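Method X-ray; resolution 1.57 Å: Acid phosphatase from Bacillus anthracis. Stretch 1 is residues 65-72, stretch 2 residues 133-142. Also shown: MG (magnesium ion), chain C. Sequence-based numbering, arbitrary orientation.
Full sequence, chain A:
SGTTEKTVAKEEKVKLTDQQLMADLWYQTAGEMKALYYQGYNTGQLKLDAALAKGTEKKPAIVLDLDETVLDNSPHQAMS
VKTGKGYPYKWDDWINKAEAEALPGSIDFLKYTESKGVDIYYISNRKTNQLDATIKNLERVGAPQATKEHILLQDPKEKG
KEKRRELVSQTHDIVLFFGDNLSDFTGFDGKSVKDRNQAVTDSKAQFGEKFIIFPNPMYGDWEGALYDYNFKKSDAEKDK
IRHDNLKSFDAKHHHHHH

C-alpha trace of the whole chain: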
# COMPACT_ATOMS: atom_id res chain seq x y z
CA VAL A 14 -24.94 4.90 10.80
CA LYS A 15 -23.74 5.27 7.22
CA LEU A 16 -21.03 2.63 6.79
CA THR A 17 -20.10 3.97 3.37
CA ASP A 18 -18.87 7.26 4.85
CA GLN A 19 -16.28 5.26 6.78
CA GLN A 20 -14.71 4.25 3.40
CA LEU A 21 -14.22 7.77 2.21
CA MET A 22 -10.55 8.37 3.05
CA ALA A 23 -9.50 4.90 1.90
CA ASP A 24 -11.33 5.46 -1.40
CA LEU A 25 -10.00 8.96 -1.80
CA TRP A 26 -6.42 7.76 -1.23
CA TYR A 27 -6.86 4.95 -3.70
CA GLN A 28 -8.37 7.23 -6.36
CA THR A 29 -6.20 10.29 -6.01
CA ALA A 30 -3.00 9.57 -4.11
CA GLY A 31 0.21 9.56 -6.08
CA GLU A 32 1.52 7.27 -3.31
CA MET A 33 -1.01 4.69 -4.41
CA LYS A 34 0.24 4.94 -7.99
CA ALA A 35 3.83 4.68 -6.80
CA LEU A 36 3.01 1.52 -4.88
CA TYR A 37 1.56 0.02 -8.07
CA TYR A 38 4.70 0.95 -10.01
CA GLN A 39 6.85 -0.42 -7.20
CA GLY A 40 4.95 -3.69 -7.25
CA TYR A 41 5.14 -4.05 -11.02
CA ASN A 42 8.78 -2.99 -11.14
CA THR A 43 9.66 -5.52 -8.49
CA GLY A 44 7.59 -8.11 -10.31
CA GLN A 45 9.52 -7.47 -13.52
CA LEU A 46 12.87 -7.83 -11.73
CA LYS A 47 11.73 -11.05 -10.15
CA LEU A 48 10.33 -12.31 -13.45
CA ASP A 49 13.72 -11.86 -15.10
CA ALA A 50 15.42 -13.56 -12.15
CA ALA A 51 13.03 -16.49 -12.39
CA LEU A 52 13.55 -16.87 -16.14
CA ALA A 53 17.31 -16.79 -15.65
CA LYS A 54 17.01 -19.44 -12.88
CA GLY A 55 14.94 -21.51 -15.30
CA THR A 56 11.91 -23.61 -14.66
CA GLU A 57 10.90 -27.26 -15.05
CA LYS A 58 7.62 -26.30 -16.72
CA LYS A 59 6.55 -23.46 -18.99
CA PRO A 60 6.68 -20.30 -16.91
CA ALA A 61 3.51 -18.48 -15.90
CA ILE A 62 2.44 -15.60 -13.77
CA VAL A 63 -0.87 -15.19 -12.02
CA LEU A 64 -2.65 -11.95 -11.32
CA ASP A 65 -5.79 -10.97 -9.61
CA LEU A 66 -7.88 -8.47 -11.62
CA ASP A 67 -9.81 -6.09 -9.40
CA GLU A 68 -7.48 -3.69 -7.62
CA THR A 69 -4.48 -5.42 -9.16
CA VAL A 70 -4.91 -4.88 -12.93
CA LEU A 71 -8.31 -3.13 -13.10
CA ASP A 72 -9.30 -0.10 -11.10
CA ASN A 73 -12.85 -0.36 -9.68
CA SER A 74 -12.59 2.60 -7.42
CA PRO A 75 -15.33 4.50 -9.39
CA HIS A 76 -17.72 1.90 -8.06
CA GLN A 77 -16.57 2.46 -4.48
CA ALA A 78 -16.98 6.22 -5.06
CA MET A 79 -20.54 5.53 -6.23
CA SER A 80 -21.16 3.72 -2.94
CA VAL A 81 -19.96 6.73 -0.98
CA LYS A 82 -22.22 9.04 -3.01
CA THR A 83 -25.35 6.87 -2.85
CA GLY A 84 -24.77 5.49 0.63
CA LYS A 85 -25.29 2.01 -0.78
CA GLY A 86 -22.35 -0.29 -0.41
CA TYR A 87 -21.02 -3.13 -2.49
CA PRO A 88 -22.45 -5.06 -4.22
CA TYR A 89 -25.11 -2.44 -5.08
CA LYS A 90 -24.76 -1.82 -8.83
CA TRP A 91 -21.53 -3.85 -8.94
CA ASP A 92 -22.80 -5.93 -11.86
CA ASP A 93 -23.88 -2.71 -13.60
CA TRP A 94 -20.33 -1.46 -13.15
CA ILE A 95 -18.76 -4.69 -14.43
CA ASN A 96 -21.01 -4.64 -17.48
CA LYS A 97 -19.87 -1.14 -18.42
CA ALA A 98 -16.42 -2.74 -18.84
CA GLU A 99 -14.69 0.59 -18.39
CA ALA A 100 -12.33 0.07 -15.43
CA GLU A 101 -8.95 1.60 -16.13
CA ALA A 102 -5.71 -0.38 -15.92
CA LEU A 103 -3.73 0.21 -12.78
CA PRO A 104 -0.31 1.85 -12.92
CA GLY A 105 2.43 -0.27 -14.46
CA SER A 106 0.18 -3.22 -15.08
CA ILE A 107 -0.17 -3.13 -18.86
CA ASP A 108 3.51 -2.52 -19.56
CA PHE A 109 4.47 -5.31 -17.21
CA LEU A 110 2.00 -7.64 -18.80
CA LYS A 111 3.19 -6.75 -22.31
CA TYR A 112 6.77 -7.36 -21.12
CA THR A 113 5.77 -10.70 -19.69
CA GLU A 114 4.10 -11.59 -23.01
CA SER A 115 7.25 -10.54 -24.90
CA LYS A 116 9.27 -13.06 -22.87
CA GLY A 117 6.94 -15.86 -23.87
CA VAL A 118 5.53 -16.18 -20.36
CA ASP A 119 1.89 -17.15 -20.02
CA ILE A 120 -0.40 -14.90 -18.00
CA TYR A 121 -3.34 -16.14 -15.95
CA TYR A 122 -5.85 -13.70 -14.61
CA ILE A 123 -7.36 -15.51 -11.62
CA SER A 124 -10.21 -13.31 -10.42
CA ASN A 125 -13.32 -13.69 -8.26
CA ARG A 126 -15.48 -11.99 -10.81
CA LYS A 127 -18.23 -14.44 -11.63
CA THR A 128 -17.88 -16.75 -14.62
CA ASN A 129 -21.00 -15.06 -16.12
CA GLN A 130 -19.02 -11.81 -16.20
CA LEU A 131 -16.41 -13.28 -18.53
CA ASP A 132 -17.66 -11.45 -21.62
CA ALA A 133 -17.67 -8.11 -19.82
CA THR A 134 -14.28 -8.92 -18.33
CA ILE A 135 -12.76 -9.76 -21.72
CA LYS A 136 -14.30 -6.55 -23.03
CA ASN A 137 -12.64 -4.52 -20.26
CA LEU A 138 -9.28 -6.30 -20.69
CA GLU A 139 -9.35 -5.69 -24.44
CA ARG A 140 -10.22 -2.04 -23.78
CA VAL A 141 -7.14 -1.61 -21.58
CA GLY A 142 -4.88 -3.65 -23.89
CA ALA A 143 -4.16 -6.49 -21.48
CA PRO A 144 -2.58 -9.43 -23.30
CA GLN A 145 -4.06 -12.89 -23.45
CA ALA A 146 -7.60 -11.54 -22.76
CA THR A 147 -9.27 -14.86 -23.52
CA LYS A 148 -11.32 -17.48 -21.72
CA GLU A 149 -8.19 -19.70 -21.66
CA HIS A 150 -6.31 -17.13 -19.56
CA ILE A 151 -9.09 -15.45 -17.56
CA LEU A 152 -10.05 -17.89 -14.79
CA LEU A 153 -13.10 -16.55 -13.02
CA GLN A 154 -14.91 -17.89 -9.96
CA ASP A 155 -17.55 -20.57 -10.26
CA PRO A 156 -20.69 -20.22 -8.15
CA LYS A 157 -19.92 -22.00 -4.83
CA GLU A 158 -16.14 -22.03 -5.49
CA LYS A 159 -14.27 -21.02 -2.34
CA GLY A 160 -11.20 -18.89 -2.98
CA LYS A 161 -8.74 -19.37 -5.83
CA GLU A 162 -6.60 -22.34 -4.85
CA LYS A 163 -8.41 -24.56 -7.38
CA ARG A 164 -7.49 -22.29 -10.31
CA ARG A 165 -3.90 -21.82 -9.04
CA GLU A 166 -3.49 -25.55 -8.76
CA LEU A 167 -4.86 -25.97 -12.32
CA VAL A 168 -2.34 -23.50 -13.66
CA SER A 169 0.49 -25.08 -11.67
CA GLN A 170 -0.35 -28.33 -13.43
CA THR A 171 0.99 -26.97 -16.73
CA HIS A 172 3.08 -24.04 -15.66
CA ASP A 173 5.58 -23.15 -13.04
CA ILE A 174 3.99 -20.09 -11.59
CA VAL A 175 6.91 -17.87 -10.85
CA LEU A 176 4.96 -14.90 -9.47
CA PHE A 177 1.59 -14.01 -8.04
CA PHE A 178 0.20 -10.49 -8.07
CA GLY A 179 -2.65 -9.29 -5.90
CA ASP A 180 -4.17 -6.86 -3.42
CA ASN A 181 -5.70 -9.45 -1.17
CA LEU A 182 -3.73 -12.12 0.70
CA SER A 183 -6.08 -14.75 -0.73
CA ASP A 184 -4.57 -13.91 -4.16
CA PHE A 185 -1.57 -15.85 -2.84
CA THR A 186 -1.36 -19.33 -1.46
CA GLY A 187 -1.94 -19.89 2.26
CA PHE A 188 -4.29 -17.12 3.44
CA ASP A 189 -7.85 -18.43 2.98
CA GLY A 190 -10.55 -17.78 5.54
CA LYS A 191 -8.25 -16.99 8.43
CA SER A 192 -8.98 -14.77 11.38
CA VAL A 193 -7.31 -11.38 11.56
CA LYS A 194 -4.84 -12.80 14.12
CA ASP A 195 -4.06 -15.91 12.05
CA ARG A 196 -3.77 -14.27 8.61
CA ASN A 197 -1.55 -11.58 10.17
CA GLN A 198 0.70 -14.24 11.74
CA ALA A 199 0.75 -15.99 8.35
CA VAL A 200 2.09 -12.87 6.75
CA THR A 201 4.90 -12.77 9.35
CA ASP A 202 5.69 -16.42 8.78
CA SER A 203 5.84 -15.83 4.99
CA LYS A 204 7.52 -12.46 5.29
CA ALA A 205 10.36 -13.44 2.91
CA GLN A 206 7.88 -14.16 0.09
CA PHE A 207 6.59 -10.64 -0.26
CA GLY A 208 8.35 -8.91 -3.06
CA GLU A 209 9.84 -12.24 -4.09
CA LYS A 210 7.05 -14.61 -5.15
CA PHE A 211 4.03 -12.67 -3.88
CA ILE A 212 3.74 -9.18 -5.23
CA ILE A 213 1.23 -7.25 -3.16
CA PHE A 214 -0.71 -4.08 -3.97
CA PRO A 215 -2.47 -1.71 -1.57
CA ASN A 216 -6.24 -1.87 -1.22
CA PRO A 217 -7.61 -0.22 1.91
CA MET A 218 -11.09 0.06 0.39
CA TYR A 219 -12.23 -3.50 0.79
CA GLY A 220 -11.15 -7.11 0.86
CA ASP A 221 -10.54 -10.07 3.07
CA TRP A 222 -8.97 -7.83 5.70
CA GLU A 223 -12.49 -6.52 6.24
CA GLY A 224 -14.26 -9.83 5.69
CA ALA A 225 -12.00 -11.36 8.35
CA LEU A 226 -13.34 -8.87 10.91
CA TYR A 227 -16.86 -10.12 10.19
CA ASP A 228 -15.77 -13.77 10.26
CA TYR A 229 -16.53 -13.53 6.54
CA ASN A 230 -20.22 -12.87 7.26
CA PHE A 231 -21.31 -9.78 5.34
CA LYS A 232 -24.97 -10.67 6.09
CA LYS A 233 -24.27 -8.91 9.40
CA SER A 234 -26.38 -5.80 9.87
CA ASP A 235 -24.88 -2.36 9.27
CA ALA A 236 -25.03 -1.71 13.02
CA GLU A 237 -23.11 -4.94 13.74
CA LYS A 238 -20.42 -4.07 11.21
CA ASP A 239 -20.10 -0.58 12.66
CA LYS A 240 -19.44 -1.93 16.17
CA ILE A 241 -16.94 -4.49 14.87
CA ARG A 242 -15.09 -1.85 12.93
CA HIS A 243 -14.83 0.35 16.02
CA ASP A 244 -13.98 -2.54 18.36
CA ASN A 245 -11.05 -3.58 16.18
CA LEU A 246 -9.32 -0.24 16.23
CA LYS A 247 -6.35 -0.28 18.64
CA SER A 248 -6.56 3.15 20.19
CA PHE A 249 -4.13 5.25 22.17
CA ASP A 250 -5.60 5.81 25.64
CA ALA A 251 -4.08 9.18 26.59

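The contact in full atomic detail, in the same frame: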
# COMPACT_ATOMS: atom_id res chain seq x y z
N ASP A 65 -4.45 -11.34 -9.88
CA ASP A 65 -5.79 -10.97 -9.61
C ASP A 65 -6.16 -9.85 -10.60
O ASP A 65 -5.28 -9.24 -11.20
CB ASP A 65 -5.81 -10.46 -8.16
CG ASP A 65 -7.08 -9.88 -7.77
OD1 ASP A 65 -8.12 -10.55 -7.95
OD2 ASP A 65 -7.02 -8.71 -7.30
N LEU A 66 -7.46 -9.54 -10.73
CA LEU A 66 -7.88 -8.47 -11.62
C LEU A 66 -8.23 -7.22 -10.84
O LEU A 66 -7.56 -6.23 -10.98
CB LEU A 66 -9.04 -8.86 -12.52
CG LEU A 66 -8.64 -9.80 -13.68
CD1 LEU A 66 -9.83 -10.22 -14.44
CD2 LEU A 66 -7.66 -9.10 -14.61
N ASP A 67 -9.26 -7.30 -10.02
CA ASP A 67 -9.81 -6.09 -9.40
C ASP A 67 -8.83 -5.59 -8.34
O ASP A 67 -8.46 -6.29 -7.40
CB ASP A 67 -11.20 -6.35 -8.83
CG ASP A 67 -12.19 -6.76 -9.91
OD1 ASP A 67 -12.22 -6.08 -10.95
OD2 ASP A 67 -12.90 -7.79 -9.74
N GLU A 68 -8.45 -4.34 -8.50
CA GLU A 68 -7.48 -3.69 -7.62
C GLU A 68 -6.06 -4.27 -7.74
O GLU A 68 -5.19 -3.98 -6.89
CB GLU A 68 -7.98 -3.63 -6.19
CG GLU A 68 -9.01 -2.50 -5.96
CD GLU A 68 -10.12 -2.41 -6.97
OE1 GLU A 68 -11.09 -3.19 -6.88
OE2 GLU A 68 -10.03 -1.49 -7.83
N THR A 69 -5.81 -4.99 -8.82
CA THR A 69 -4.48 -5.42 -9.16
C THR A 69 -4.13 -4.98 -10.57
O THR A 69 -3.11 -4.32 -10.78
CB THR A 69 -4.36 -6.95 -9.01
OG1 THR A 69 -4.58 -7.29 -7.64
CG2 THR A 69 -3.03 -7.39 -9.46
N VAL A 70 -5.02 -5.30 -11.53
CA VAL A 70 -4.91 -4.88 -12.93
C VAL A 70 -5.97 -3.81 -13.24
O VAL A 70 -5.68 -2.83 -13.89
CB VAL A 70 -5.06 -6.05 -13.90
CG1 VAL A 70 -5.02 -5.58 -15.32
CG2 VAL A 70 -3.96 -7.10 -13.64
N LEU A 71 -7.20 -4.04 -12.80
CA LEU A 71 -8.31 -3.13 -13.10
C LEU A 71 -8.74 -2.34 -11.89
O LEU A 71 -8.91 -2.87 -10.79
CB LEU A 71 -9.52 -3.94 -13.62
CG LEU A 71 -9.30 -4.69 -14.95
CD1 LEU A 71 -10.51 -5.55 -15.29
CD2 LEU A 71 -8.93 -3.77 -16.08
N ASP A 72 -8.95 -1.05 -12.12
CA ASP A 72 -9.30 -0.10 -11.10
C ASP A 72 -10.83 0.05 -10.99
O ASP A 72 -11.46 0.62 -11.87
CB ASP A 72 -8.67 1.23 -11.44
CG ASP A 72 -8.89 2.28 -10.39
OD1 ASP A 72 -9.72 2.09 -9.47
OD2 ASP A 72 -8.20 3.32 -10.51
N ALA A 133 -17.90 -9.48 -20.23
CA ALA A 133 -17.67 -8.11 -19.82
C ALA A 133 -16.21 -7.93 -19.41
O ALA A 133 -15.59 -6.89 -19.63
CB ALA A 133 -18.56 -7.78 -18.65
N THR A 134 -15.66 -8.97 -18.79
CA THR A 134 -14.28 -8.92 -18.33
C THR A 134 -13.31 -8.92 -19.52
O THR A 134 -12.37 -8.11 -19.58
CB THR A 134 -14.00 -10.07 -17.35
OG1 THR A 134 -14.84 -9.90 -16.20
CG2 THR A 134 -12.55 -10.05 -16.91
N ILE A 135 -13.55 -9.79 -20.49
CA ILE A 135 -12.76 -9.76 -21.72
C ILE A 135 -12.85 -8.39 -22.37
O ILE A 135 -11.83 -7.83 -22.78
CB ILE A 135 -13.23 -10.82 -22.73
CG1 ILE A 135 -12.81 -12.21 -22.24
CG2 ILE A 135 -12.69 -10.52 -24.14
CD1 ILE A 135 -13.42 -13.32 -22.99
N LYS A 136 -14.07 -7.85 -22.43
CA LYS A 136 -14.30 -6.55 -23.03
C LYS A 136 -13.42 -5.49 -22.35
O LYS A 136 -12.76 -4.72 -23.01
CB LYS A 136 -15.75 -6.14 -22.90
CG LYS A 136 -16.07 -4.89 -23.67
N ASN A 137 -13.42 -5.50 -21.03
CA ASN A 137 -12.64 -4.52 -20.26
C ASN A 137 -11.13 -4.75 -20.46
O ASN A 137 -10.37 -3.81 -20.61
CB ASN A 137 -13.00 -4.58 -18.77
CG ASN A 137 -12.76 -3.28 -18.03
OD1 ASN A 137 -13.46 -2.96 -17.07
ND2 ASN A 137 -11.75 -2.53 -18.45
N LEU A 138 -10.71 -6.00 -20.50
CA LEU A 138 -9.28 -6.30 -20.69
C LEU A 138 -8.81 -5.93 -22.09
O LEU A 138 -7.72 -5.40 -22.25
CB LEU A 138 -8.96 -7.74 -20.39
CG LEU A 138 -8.99 -8.06 -18.89
CD1 LEU A 138 -8.97 -9.56 -18.68
CD2 LEU A 138 -7.88 -7.43 -18.11
N GLU A 139 -9.65 -6.15 -23.08
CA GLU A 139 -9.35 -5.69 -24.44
C GLU A 139 -9.28 -4.16 -24.47
O GLU A 139 -8.40 -3.58 -25.10
CB GLU A 139 -10.39 -6.20 -25.43
CG GLU A 139 -10.26 -7.67 -25.64
CD GLU A 139 -11.26 -8.20 -26.66
OE1 GLU A 139 -12.37 -7.63 -26.81
OE2 GLU A 139 -10.92 -9.22 -27.30
N ARG A 140 -10.20 -3.49 -23.78
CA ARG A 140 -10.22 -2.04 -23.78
C ARG A 140 -8.91 -1.48 -23.25
O ARG A 140 -8.44 -0.48 -23.76
CB ARG A 140 -11.38 -1.53 -22.93
CG ARG A 140 -11.50 -0.04 -22.76
CD ARG A 140 -12.55 0.26 -21.69
NE ARG A 140 -12.67 1.70 -21.42
CZ ARG A 140 -13.66 2.48 -21.85
NH1 ARG A 140 -14.66 2.01 -22.59
NH2 ARG A 140 -13.66 3.75 -21.52
N VAL A 141 -8.34 -2.13 -22.23
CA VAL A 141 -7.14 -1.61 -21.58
C VAL A 141 -5.87 -2.15 -22.23
O VAL A 141 -4.76 -1.73 -21.91
CB VAL A 141 -7.14 -1.83 -20.06
CG1 VAL A 141 -8.37 -1.16 -19.46
CG2 VAL A 141 -7.07 -3.31 -19.71
N GLY A 142 -6.03 -3.09 -23.16
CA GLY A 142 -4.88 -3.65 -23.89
C GLY A 142 -4.11 -4.71 -23.13
O GLY A 142 -2.91 -4.94 -23.40
MG MG C . -8.45 -7.92 -6.00
O HOH W 1 -10.24 -8.92 -6.78
O HOH W 2 -8.15 -9.65 -4.80
O HOH W 3 -9.50 -7.03 -4.78

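In a metal-binding loop, some residues can serve the metal while others pack the loop against the fold. The acid phosphatase of Bacillus anthracis offers a compact example of this division. Residues 65-72 form a tightly turned segment that supplies two ligands to a magnesium ion, and residues 133-142 supply the last turns of a helix against which that segment rests. The backbones stay apart, with Leu-66 CA 9.3 Å from Thr-134 CA and Leu-71 CA 8.3 Å from Leu-138 CA, so side chains fill the gap. No hydrogen bond joins the two; the contact is made by side chains, buries 252 Å² in total, and is largely apolar.

Asp-65 begins the segment on the metal side, its side chain out of reach of the helix. Asp-65 OD2 binds MG at 2.1 Å and also accepts a hydrogen bond from Thr-69 OG1 at 2.8 Å, while OD1 of Asp-65 receives a hydrogen bond of 2.9 Å from water 1, itself a ligand of the ion.

Leu-66 turns the other way. Its CA-to-CB bond points toward the helix, and the closest approaches of its side chain are Leu-66 CD1 to Thr-134 CG2 at 3.7 Å and Leu-66 CD2 to Leu-138 CD2 at 3.9 Å. Thr-134 and Leu-138 stand one helical turn apart, linked by the bond from Leu-138 N to Thr-134 O at 2.8 Å, so a single leucine spans that turn. Thr-134 offers its methyl here, and its hydroxyl is satisfied elsewhere in the structure.

With Asp-67 the chain returns to the metal: Asp-67 O binds MG at 2.1 Å. The alternation of Asp-65, Leu-66 and Asp-67 thus places a packing residue between two ligands. Glu-68, with positive phi, and Thr-69 make no contact with the helix. The turn is held from within. Leu-66 O accepts bonds from Thr-69 N at 3.0 Å, from Val-70 N at 2.8 Å and from Leu-71 N at 2.9 Å. Glu-68 N donates to Leu-71 O at 2.8 Å. This folding brings Val-70 and Leu-71 back beside Leu-66, the CA-to-CB bonds of all three pointing toward the helix.

Val-70 contributes modestly, Val-70 CG1 lying 4.4 Å from Leu-138 CD2. Leu-71 has the largest covered area, 75 Å². Both methyls of Leu-71, CD1 and CD2, lie 4.3 Å from Leu-138 CD2, and Leu-71 CD2 is also 4.1 Å from Val-141 CG2 and 3.9 Å from Asn-137 ND2. The amide of Asn-137 is a van der Waals neighbour here, its polar atoms hydrogen-bonded elsewhere in the structure. Leu-138 is the common partner: although its CA-to-CB bond runs sideways, the end of its side chain comes nearer, and its CD2 meets Leu-66, Val-70 and Leu-71. Asp-72 then leaves the contact.

On the helix, Thr-134, Asn-137, Leu-138 and Val-141 follow the three-and-four spacing that gathers residues on one face. Just beyond Val-141, Gly-142 adopts positive phi in a Schellman motif, a conformation that glycine readily accepts. The general lesson is economical: backbone bonds shape the loop, and side-chain packing, mostly apolar, accounts for its contact with the helix.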